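Local coordinates for NS3-like protein (Alongshan virus, PDB 6M40) that probably hydrolyses ATP and other ribonucleoside triphosphates to drive RNA unwinding, this chain being the helicase domain of a longer viral protein, at residues A[47-59]-A[85-99]. Residues are numbered along the deposited sequence; the frame is centred on the assembly and turned at random.
Sequences NRVYVAGPTRVVA and LARVVVTTHQTLLRY
Val49 to Gly53 run parallel to Val88 to Thr92, joined by a ladder of six backbone hydrogen bonds that starts at Val49 N to Arg87 O and ends at His93 N to Gly53 O. The strand axes lie 4.4 Å apart at 23°. On one face Val51 sets CB against Val90 CG1 (3.5 Å), the two side chains side by side. On the other face Tyr50, Val89, Ala52 and Thr91 point the same way, and helix 93-99 runs back across it. With CG anti to the carbonyl carbon (chi1 -76°), the Tyr50 ring lies along Val89, CD2 being 3.6 Å from Val89 CB. The Tyr50 side chain crosses that of Tyr99, with ring planes at 34°, and Tyr99 OH donates to Tyr50 OH (3.2 Å). Leu96 CD1 touches both Tyr50 CB and Ala52 CB, 4.1 Å from each. At the C-terminal strand ends one face of the His93 ring covers Gly53, whose CA makes a CH-pi contact 4.1 Å from the ring centroid. Thr92 is the N-cap of the helix, and its OG1 accepts from Thr95 N. Thr91 OG1 is hydrogen-bonded to Met75 O of strand 72-75. Both strands are inner ones in the parallel P-loop NTPase sheet of the DEAD domain. The chemistry implies a largely apolar interior, with backbone groups of Val49, Val51 and Gly53 paired in the ladder and those of Tyr50 and Ala52 turned to strand 111-116.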
ATOM      1  N   ASN A  47     -20.050  -7.812 -18.622  1.00 86.39           N
ATOM      2  CA  ASN A  47     -21.208  -6.979 -18.313  1.00 86.43           C
ATOM      3  C   ASN A  47     -20.961  -5.946 -17.222  1.00 85.39           C
ATOM      4  O   ASN A  47     -21.652  -4.926 -17.192  1.00 87.96           O
ATOM      5  CB  ASN A  47     -22.390  -7.848 -17.865  1.00 88.08           C
ATOM      6  CG  ASN A  47     -22.789  -8.877 -18.898  1.00 89.20           C
ATOM      7  OD1 ASN A  47     -22.609  -8.677 -20.099  1.00 85.26           O
ATOM      8  ND2 ASN A  47     -23.345  -9.993 -18.431  1.00102.81           N
ATOM      9  N   ARG A  48     -20.042  -6.202 -16.295  1.00 83.02           N
ATOM     10  CA  ARG A  48     -19.629  -5.214 -15.310  1.00 79.76           C
ATOM     11  C   ARG A  48     -18.107  -5.189 -15.245  1.00 72.67           C
ATOM     12  O   ARG A  48     -17.447  -6.191 -15.532  1.00 68.38           O
ATOM     13  CB  ARG A  48     -20.175  -5.514 -13.905  1.00 83.22           C
ATOM     14  CG  ARG A  48     -21.676  -5.633 -13.809  1.00 96.77           C
ATOM     15  CD  ARG A  48     -22.136  -5.495 -12.361  1.00102.81           C
ATOM     16  NE  ARG A  48     -23.588  -5.385 -12.258  1.00113.38           N
ATOM     17  CZ  ARG A  48     -24.242  -5.084 -11.143  1.00118.68           C
ATOM     18  NH1 ARG A  48     -23.582  -4.856 -10.016  1.00122.93           N
ATOM     19  NH2 ARG A  48     -25.563  -5.006 -11.155  1.00118.62           N
ATOM     20  N   VAL A  49     -17.551  -4.047 -14.850  1.00 70.12           N
ATOM     21  CA  VAL A  49     -16.113  -3.928 -14.640  1.00 64.74           C
ATOM     22  C   VAL A  49     -15.861  -3.181 -13.340  1.00 61.36           C
ATOM     23  O   VAL A  49     -16.351  -2.063 -13.151  1.00 62.27           O
ATOM     24  CB  VAL A  49     -15.394  -3.214 -15.800  1.00 63.56           C
ATOM     25  CG1 VAL A  49     -13.977  -2.845 -15.377  1.00 61.21           C
ATOM     26  CG2 VAL A  49     -15.376  -4.094 -17.032  1.00 67.53           C
ATOM     27  N   TYR A  50     -15.073  -3.787 -12.463  1.00 57.88           N
ATOM     28  CA  TYR A  50     -14.754  -3.217 -11.164  1.00 58.04           C
ATOM     29  C   TYR A  50     -13.386  -2.564 -11.228  1.00 53.58           C
ATOM     30  O   TYR A  50     -12.449  -3.139 -11.785  1.00 58.74           O
ATOM     31  CB  TYR A  50     -14.799  -4.295 -10.082  1.00 56.76           C
ATOM     32  CG  TYR A  50     -16.212  -4.667  -9.697  1.00 55.70           C
ATOM     33  CD1 TYR A  50     -16.962  -5.560 -10.461  1.00 58.52           C
ATOM     34  CD2 TYR A  50     -16.802  -4.116  -8.573  1.00 58.64           C
ATOM     35  CE1 TYR A  50     -18.264  -5.890 -10.101  1.00 60.05           C
ATOM     36  CE2 TYR A  50     -18.101  -4.441  -8.210  1.00 59.89           C
ATOM     37  CZ  TYR A  50     -18.822  -5.325  -8.975  1.00 60.58           C
ATOM     38  OH  TYR A  50     -20.106  -5.630  -8.598  1.00 70.13           O
ATOM     39  N   VAL A  51     -13.284  -1.353 -10.696  1.00 49.69           N
ATOM     40  CA  VAL A  51     -12.040  -0.595 -10.701  1.00 55.58           C
ATOM     41  C   VAL A  51     -11.655  -0.327  -9.257  1.00 55.25           C
ATOM     42  O   VAL A  51     -12.482   0.143  -8.470  1.00 55.15           O
ATOM     43  CB  VAL A  51     -12.179   0.720 -11.491  1.00 57.58           C
ATOM     44  CG1 VAL A  51     -10.838   1.444 -11.535  1.00 56.74           C
ATOM     45  CG2 VAL A  51     -12.691   0.448 -12.905  1.00 55.34           C
ATOM     46  N   ALA A  52     -10.405  -0.616  -8.908  1.00 57.38           N
ATOM     47  CA  ALA A  52      -9.992  -0.517  -7.519  1.00 58.01           C
ATOM     48  C   ALA A  52      -8.575   0.027  -7.416  1.00 53.10           C
ATOM     49  O   ALA A  52      -7.707  -0.261  -8.249  1.00 50.11           O
ATOM     50  CB  ALA A  52     -10.072  -1.862  -6.794  1.00 52.51           C
ATOM     51  N   GLY A  53      -8.355   0.804  -6.367  1.00 51.92           N
ATOM     52  CA  GLY A  53      -7.060   1.355  -6.070  1.00 54.93           C
ATOM     53  C   GLY A  53      -6.821   1.396  -4.579  1.00 54.39           C
ATOM     54  O   GLY A  53      -7.753   1.390  -3.772  1.00 53.55           O
ATOM     55  N   PRO A  54      -5.571   1.474  -4.193  1.00 55.33           N
ATOM     56  CA  PRO A  54      -5.219   1.258  -2.785  1.00 55.76           C
ATOM     57  C   PRO A  54      -5.977   2.155  -1.819  1.00 59.26           C
ATOM     58  O   PRO A  54      -6.802   1.666  -1.042  1.00 65.35           O
ATOM     59  CB  PRO A  54      -3.711   1.537  -2.764  1.00 61.97           C
ATOM     60  CG  PRO A  54      -3.463   2.425  -3.963  1.00 63.70           C
ATOM     61  CD  PRO A  54      -4.441   1.982  -4.996  1.00 60.14           C
ATOM     62  N   THR A  55      -5.721   3.454  -1.843  1.00 65.79           N
ATOM     63  CA  THR A  55      -6.387   4.383  -0.941  1.00 65.21           C
ATOM     64  C   THR A  55      -7.570   5.046  -1.646  1.00 67.22           C
ATOM     65  O   THR A  55      -7.767   4.903  -2.854  1.00 67.05           O
ATOM     66  CB  THR A  55      -5.385   5.415  -0.413  1.00 64.31           C
ATOM     67  OG1 THR A  55      -6.066   6.399   0.378  1.00 79.95           O
ATOM     68  CG2 THR A  55      -4.641   6.077  -1.553  1.00 70.17           C
ATOM     69  N   ARG A  56      -8.387   5.757  -0.863  1.00 72.18           N
ATOM     70  CA  ARG A  56      -9.599   6.351  -1.426  1.00 74.92           C
ATOM     71  C   ARG A  56      -9.279   7.473  -2.407  1.00 79.66           C
ATOM     72  O   ARG A  56     -10.019   7.680  -3.377  1.00 76.50           O
ATOM     73  CB  ARG A  56     -10.506   6.877  -0.313  1.00 81.11           C
ATOM     74  CG  ARG A  56     -11.319   5.804   0.378  1.00 87.30           C
ATOM     75  CD  ARG A  56     -12.569   6.364   1.041  1.00101.34           C
ATOM     76  NE  ARG A  56     -12.356   6.828   2.409  1.00116.28           N
ATOM     77  CZ  ARG A  56     -12.113   6.025   3.443  1.00119.58           C
ATOM     78  NH1 ARG A  56     -12.018   4.713   3.264  1.00120.90           N
ATOM     79  NH2 ARG A  56     -11.950   6.537   4.656  1.00114.42           N
ATOM     80  N   VAL A  57      -8.188   8.203  -2.175  1.00 80.39           N
ATOM     81  CA  VAL A  57      -7.873   9.341  -3.033  1.00 82.19           C
ATOM     82  C   VAL A  57      -7.622   8.878  -4.461  1.00 77.71           C
ATOM     83  O   VAL A  57      -7.995   9.561  -5.422  1.00 80.57           O
ATOM     84  CB  VAL A  57      -6.675  10.127  -2.464  1.00 85.47           C
ATOM     85  CG1 VAL A  57      -6.997  10.635  -1.061  1.00 93.94           C
ATOM     86  CG2 VAL A  57      -5.427   9.271  -2.465  1.00 83.60           C
ATOM     87  N   VAL A  58      -6.987   7.718  -4.630  1.00 75.65           N
ATOM     88  CA  VAL A  58      -6.834   7.166  -5.973  1.00 76.62           C
ATOM     89  C   VAL A  58      -8.187   6.733  -6.514  1.00 74.49           C
ATOM     90  O   VAL A  58      -8.466   6.866  -7.710  1.00 72.17           O
ATOM     91  CB  VAL A  58      -5.834   5.996  -5.973  1.00 73.20           C
ATOM     92  CG1 VAL A  58      -5.758   5.358  -7.362  1.00 72.79           C
ATOM     93  CG2 VAL A  58      -4.451   6.467  -5.521  1.00 72.15           C
ATOM     94  N   ALA A  59      -9.049   6.204  -5.643  1.00 75.75           N
ATOM     95  CA  ALA A  59     -10.381   5.804  -6.079  1.00 74.58           C
ATOM     96  C   ALA A  59     -11.173   7.010  -6.566  1.00 75.20           C
ATOM     97  O   ALA A  59     -11.882   6.933  -7.577  1.00 73.71           O
ATOM     98  CB  ALA A  59     -11.108   5.087  -4.941  1.00 72.65           C
ATOM     99  N   LEU A  85     -28.890  -0.065  -9.621  1.00 90.59           N
ATOM    100  CA  LEU A  85     -28.000  -1.022 -10.264  1.00102.05           C
ATOM    101  C   LEU A  85     -26.831  -0.246 -10.858  1.00113.83           C
ATOM    102  O   LEU A  85     -26.789   0.980 -10.754  1.00115.41           O
ATOM    103  CB  LEU A  85     -28.748  -1.829 -11.330  1.00101.50           C
ATOM    104  CG  LEU A  85     -28.225  -3.247 -11.586  1.00103.43           C
ATOM    105  CD1 LEU A  85     -28.310  -4.124 -10.339  1.00102.58           C
ATOM    106  CD2 LEU A  85     -28.985  -3.893 -12.741  1.00 95.94           C
ATOM    107  N   ALA A  86     -25.882  -0.951 -11.471  1.00114.12           N
ATOM    108  CA  ALA A  86     -24.670  -0.314 -11.972  1.00104.39           C
ATOM    109  C   ALA A  86     -24.017  -1.210 -13.018  1.00103.95           C
ATOM    110  O   ALA A  86     -24.426  -2.353 -13.227  1.00102.25           O
ATOM    111  CB  ALA A  86     -23.692  -0.017 -10.830  1.00107.17           C
ATOM    112  N   ARG A  87     -22.984  -0.668 -13.672  1.00100.57           N
ATOM    113  CA  ARG A  87     -22.217  -1.407 -14.677  1.00 95.27           C
ATOM    114  C   ARG A  87     -20.711  -1.187 -14.608  1.00 87.05           C
ATOM    115  O   ARG A  87     -19.976  -1.976 -15.208  1.00 85.11           O
ATOM    116  CB  ARG A  87     -22.689  -1.045 -16.091  1.00 99.27           C
ATOM    117  CG  ARG A  87     -23.718  -2.000 -16.675  1.00101.99           C
ATOM    118  CD  ARG A  87     -23.628  -2.080 -18.195  1.00104.50           C
ATOM    119  NE  ARG A  87     -23.960  -0.821 -18.858  1.00109.59           N
ATOM    120  CZ  ARG A  87     -25.199  -0.383 -19.053  1.00114.48           C
ATOM    121  NH1 ARG A  87     -26.231  -1.092 -18.622  1.00113.45           N
ATOM    122  NH2 ARG A  87     -25.408   0.768 -19.673  1.00113.65           N
ATOM    123  N   VAL A  88     -20.218  -0.157 -13.925  1.00 81.43           N
ATOM    124  CA  VAL A  88     -18.788   0.046 -13.706  1.00 74.35           C
ATOM    125  C   VAL A  88     -18.650   0.592 -12.291  1.00 74.58           C
ATOM    126  O   VAL A  88     -19.080   1.717 -12.018  1.00 79.92           O
ATOM    127  CB  VAL A  88     -18.151   1.009 -14.723  1.00 72.88           C
ATOM    128  CG1 VAL A  88     -16.878   1.614 -14.146  1.00 65.82           C
ATOM    129  CG2 VAL A  88     -17.850   0.288 -16.030  1.00 75.32           C
ATOM    130  N   VAL A  89     -18.049  -0.188 -11.397  1.00 69.57           N
ATOM    131  CA  VAL A  89     -17.873   0.205 -10.003  1.00 67.28           C
ATOM    132  C   VAL A  89     -16.411   0.564  -9.781  1.00 61.67           C
ATOM    133  O   VAL A  89     -15.514  -0.145 -10.250  1.00 61.07           O
ATOM    134  CB  VAL A  89     -18.318  -0.919  -9.045  1.00 64.80           C
ATOM    135  CG1 VAL A  89     -18.238  -0.449  -7.593  1.00 64.64           C
ATOM    136  CG2 VAL A  89     -19.716  -1.388  -9.391  1.00 67.87           C
ATOM    137  N   VAL A  90     -16.169   1.666  -9.084  1.00 58.98           N
ATOM    138  CA  VAL A  90     -14.835   2.016  -8.628  1.00 59.84           C
ATOM    139  C   VAL A  90     -14.855   2.019  -7.109  1.00 59.75           C
ATOM    140  O   VAL A  90     -15.798   2.525  -6.489  1.00 61.79           O
ATOM    141  CB  VAL A  90     -14.358   3.382  -9.171  1.00 64.27           C
ATOM    142  CG1 VAL A  90     -14.304   3.369 -10.683  1.00 63.88           C
ATOM    143  CG2 VAL A  90     -15.250   4.492  -8.667  1.00 72.81           C
ATOM    144  N   THR A  91     -13.805   1.471  -6.515  1.00 59.28           N
ATOM    145  CA  THR A  91     -13.694   1.387  -5.070  1.00 59.97           C
ATOM    146  C   THR A  91     -12.212   1.229  -4.744  1.00 57.53           C
ATOM    147  O   THR A  91     -11.357   1.522  -5.582  1.00 60.01           O
ATOM    148  CB  THR A  91     -14.580   0.243  -4.545  1.00 60.36           C
ATOM    149  OG1 THR A  91     -14.261  -0.044  -3.179  1.00 60.26           O
ATOM    150  CG2 THR A  91     -14.437  -1.010  -5.395  1.00 54.74           C
ATOM    151  N   THR A  92     -11.908   0.813  -3.524  1.00 58.39           N
ATOM    152  CA  THR A  92     -10.535   0.548  -3.119  1.00 56.18           C
ATOM    153  C   THR A  92     -10.268  -0.953  -3.143  1.00 54.61           C
ATOM    154  O   THR A  92     -11.189  -1.771  -3.230  1.00 54.51           O
ATOM    155  CB  THR A  92     -10.276   1.111  -1.723  1.00 55.98           C
ATOM    156  OG1 THR A  92     -10.904   0.270  -0.743  1.00 55.32           O
ATOM    157  CG2 THR A  92     -10.854   2.506  -1.618  1.00 56.09           C
ATOM    158  N   HIS A  93      -8.983  -1.313  -3.078  1.00 55.44           N
ATOM    159  CA  HIS A  93      -8.613  -2.719  -2.957  1.00 54.36           C
ATOM    160  C   HIS A  93      -9.367  -3.372  -1.812  1.00 50.06           C
ATOM    161  O   HIS A  93     -10.116  -4.334  -2.001  1.00 52.32           O
ATOM    162  CB  HIS A  93      -7.108  -2.860  -2.731  1.00 58.18           C
ATOM    163  CG  HIS A  93      -6.274  -2.501  -3.925  1.00 52.78           C
ATOM    164  ND1 HIS A  93      -4.977  -2.053  -3.814  1.00 52.91           N
ATOM    165  CD2 HIS A  93      -6.541  -2.556  -5.253  1.00 50.43           C
ATOM    166  CE1 HIS A  93      -4.482  -1.836  -5.019  1.00 56.08           C
ATOM    167  NE2 HIS A  93      -5.411  -2.135  -5.910  1.00 52.91           N
ATOM    168  N   GLN A  94      -9.170  -2.842  -0.607  1.00 51.76           N
ATOM    169  CA  GLN A  94      -9.795  -3.396   0.585  1.00 48.72           C
ATOM    170  C   GLN A  94     -11.280  -3.673   0.366  1.00 51.73           C
ATOM    171  O   GLN A  94     -11.714  -4.827   0.431  1.00 58.38           O
ATOM    172  CB  GLN A  94      -9.574  -2.450   1.766  1.00 50.49           C
ATOM    173  CG  GLN A  94      -9.397  -3.172   3.102  1.00 57.00           C
ATOM    174  CD  GLN A  94      -8.665  -2.341   4.143  1.00 63.15           C
ATOM    175  OE1 GLN A  94      -8.012  -1.340   3.831  1.00 61.76           O
ATOM    176  NE2 GLN A  94      -8.769  -2.763   5.393  1.00 62.24           N
ATOM    177  N   THR A  95     -12.082  -2.643   0.099  1.00 53.51           N
ATOM    178  CA  THR A  95     -13.517  -2.901   0.146  1.00 56.10           C
ATOM    179  C   THR A  95     -14.032  -3.639  -1.087  1.00 52.02           C
ATOM    180  O   THR A  95     -15.187  -4.062  -1.086  1.00 56.13           O
ATOM    181  CB  THR A  95     -14.352  -1.620   0.346  1.00 59.52           C
ATOM    182  OG1 THR A  95     -14.438  -0.857  -0.864  1.00 56.23           O
ATOM    183  CG2 THR A  95     -13.797  -0.766   1.478  1.00 62.26           C
ATOM    184  N   LEU A  96     -13.223  -3.823  -2.129  1.00 47.59           N
ATOM    185  CA  LEU A  96     -13.596  -4.791  -3.151  1.00 50.31           C
ATOM    186  C   LEU A  96     -13.419  -6.207  -2.619  1.00 53.34           C
ATOM    187  O   LEU A  96     -14.299  -7.061  -2.775  1.00 52.13           O
ATOM    188  CB  LEU A  96     -12.767  -4.617  -4.420  1.00 45.87           C
ATOM    189  CG  LEU A  96     -13.351  -5.370  -5.636  1.00 45.30           C
ATOM    190  CD1 LEU A  96     -12.481  -5.157  -6.835  1.00 43.87           C
ATOM    191  CD2 LEU A  96     -13.538  -6.864  -5.430  1.00 62.87           C
ATOM    192  N   LEU A  97     -12.263  -6.484  -2.020  1.00 52.13           N
ATOM    193  CA  LEU A  97     -12.065  -7.774  -1.386  1.00 53.44           C
ATOM    194  C   LEU A  97     -13.225  -8.073  -0.448  1.00 56.81           C
ATOM    195  O   LEU A  97     -13.844  -9.141  -0.521  1.00 61.52           O
ATOM    196  CB  LEU A  97     -10.732  -7.799  -0.642  1.00 51.03           C
ATOM    197  CG  LEU A  97     -10.349  -9.167  -0.076  1.00 49.50           C
ATOM    198  CD1 LEU A  97     -10.253 -10.183  -1.199  1.00 45.55           C
ATOM    199  CD2 LEU A  97      -9.052  -9.099   0.700  1.00 48.37           C
ATOM    200  N   ARG A  98     -13.553  -7.120   0.420  1.00 52.91           N
ATOM    201  CA  ARG A  98     -14.639  -7.327   1.361  1.00 55.43           C
ATOM    202  C   ARG A  98     -15.940  -7.654   0.647  1.00 55.27           C
ATOM    203  O   ARG A  98     -16.794  -8.338   1.215  1.00 51.53           O
ATOM    204  CB  ARG A  98     -14.803  -6.084   2.227  1.00 58.26           C
ATOM    205  CG  ARG A  98     -15.878  -6.228   3.298  1.00 62.03           C
ATOM    206  CD  ARG A  98     -16.054  -4.932   4.066  1.00 73.34           C
ATOM    207  NE  ARG A  98     -17.002  -5.088   5.161  1.00 81.56           N
ATOM    208  CZ  ARG A  98     -17.574  -4.081   5.809  1.00 89.54           C
ATOM    209  NH1 ARG A  98     -17.304  -2.825   5.475  1.00100.83           N
ATOM    210  NH2 ARG A  98     -18.427  -4.325   6.790  1.00 92.78           N
ATOM    211  N   TYR A  99     -16.105  -7.191  -0.591  1.00 57.87           N
ATOM    212  CA  TYR A  99     -17.352  -7.389  -1.319  1.00 60.58           C
ATOM    213  C   TYR A  99     -17.347  -8.677  -2.132  1.00 60.44           C
ATOM    214  O   TYR A  99     -18.277  -9.482  -2.017  1.00 62.17           O
ATOM    215  CB  TYR A  99     -17.618  -6.175  -2.216  1.00 60.40           C
ATOM    216  CG  TYR A  99     -18.712  -6.350  -3.253  1.00 67.93           C
ATOM    217  CD1 TYR A  99     -20.059  -6.354  -2.894  1.00 68.93           C
ATOM    218  CD2 TYR A  99     -18.396  -6.494  -4.597  1.00 71.29           C
ATOM    219  CE1 TYR A  99     -21.057  -6.502  -3.847  1.00 70.86           C
ATOM    220  CE2 TYR A  99     -19.382  -6.650  -5.555  1.00 72.10           C
ATOM    221  CZ  TYR A  99     -20.709  -6.650  -5.176  1.00 74.21           C
ATOM    222  OH  TYR A  99     -21.688  -6.798  -6.132  1.00 79.51           O
TER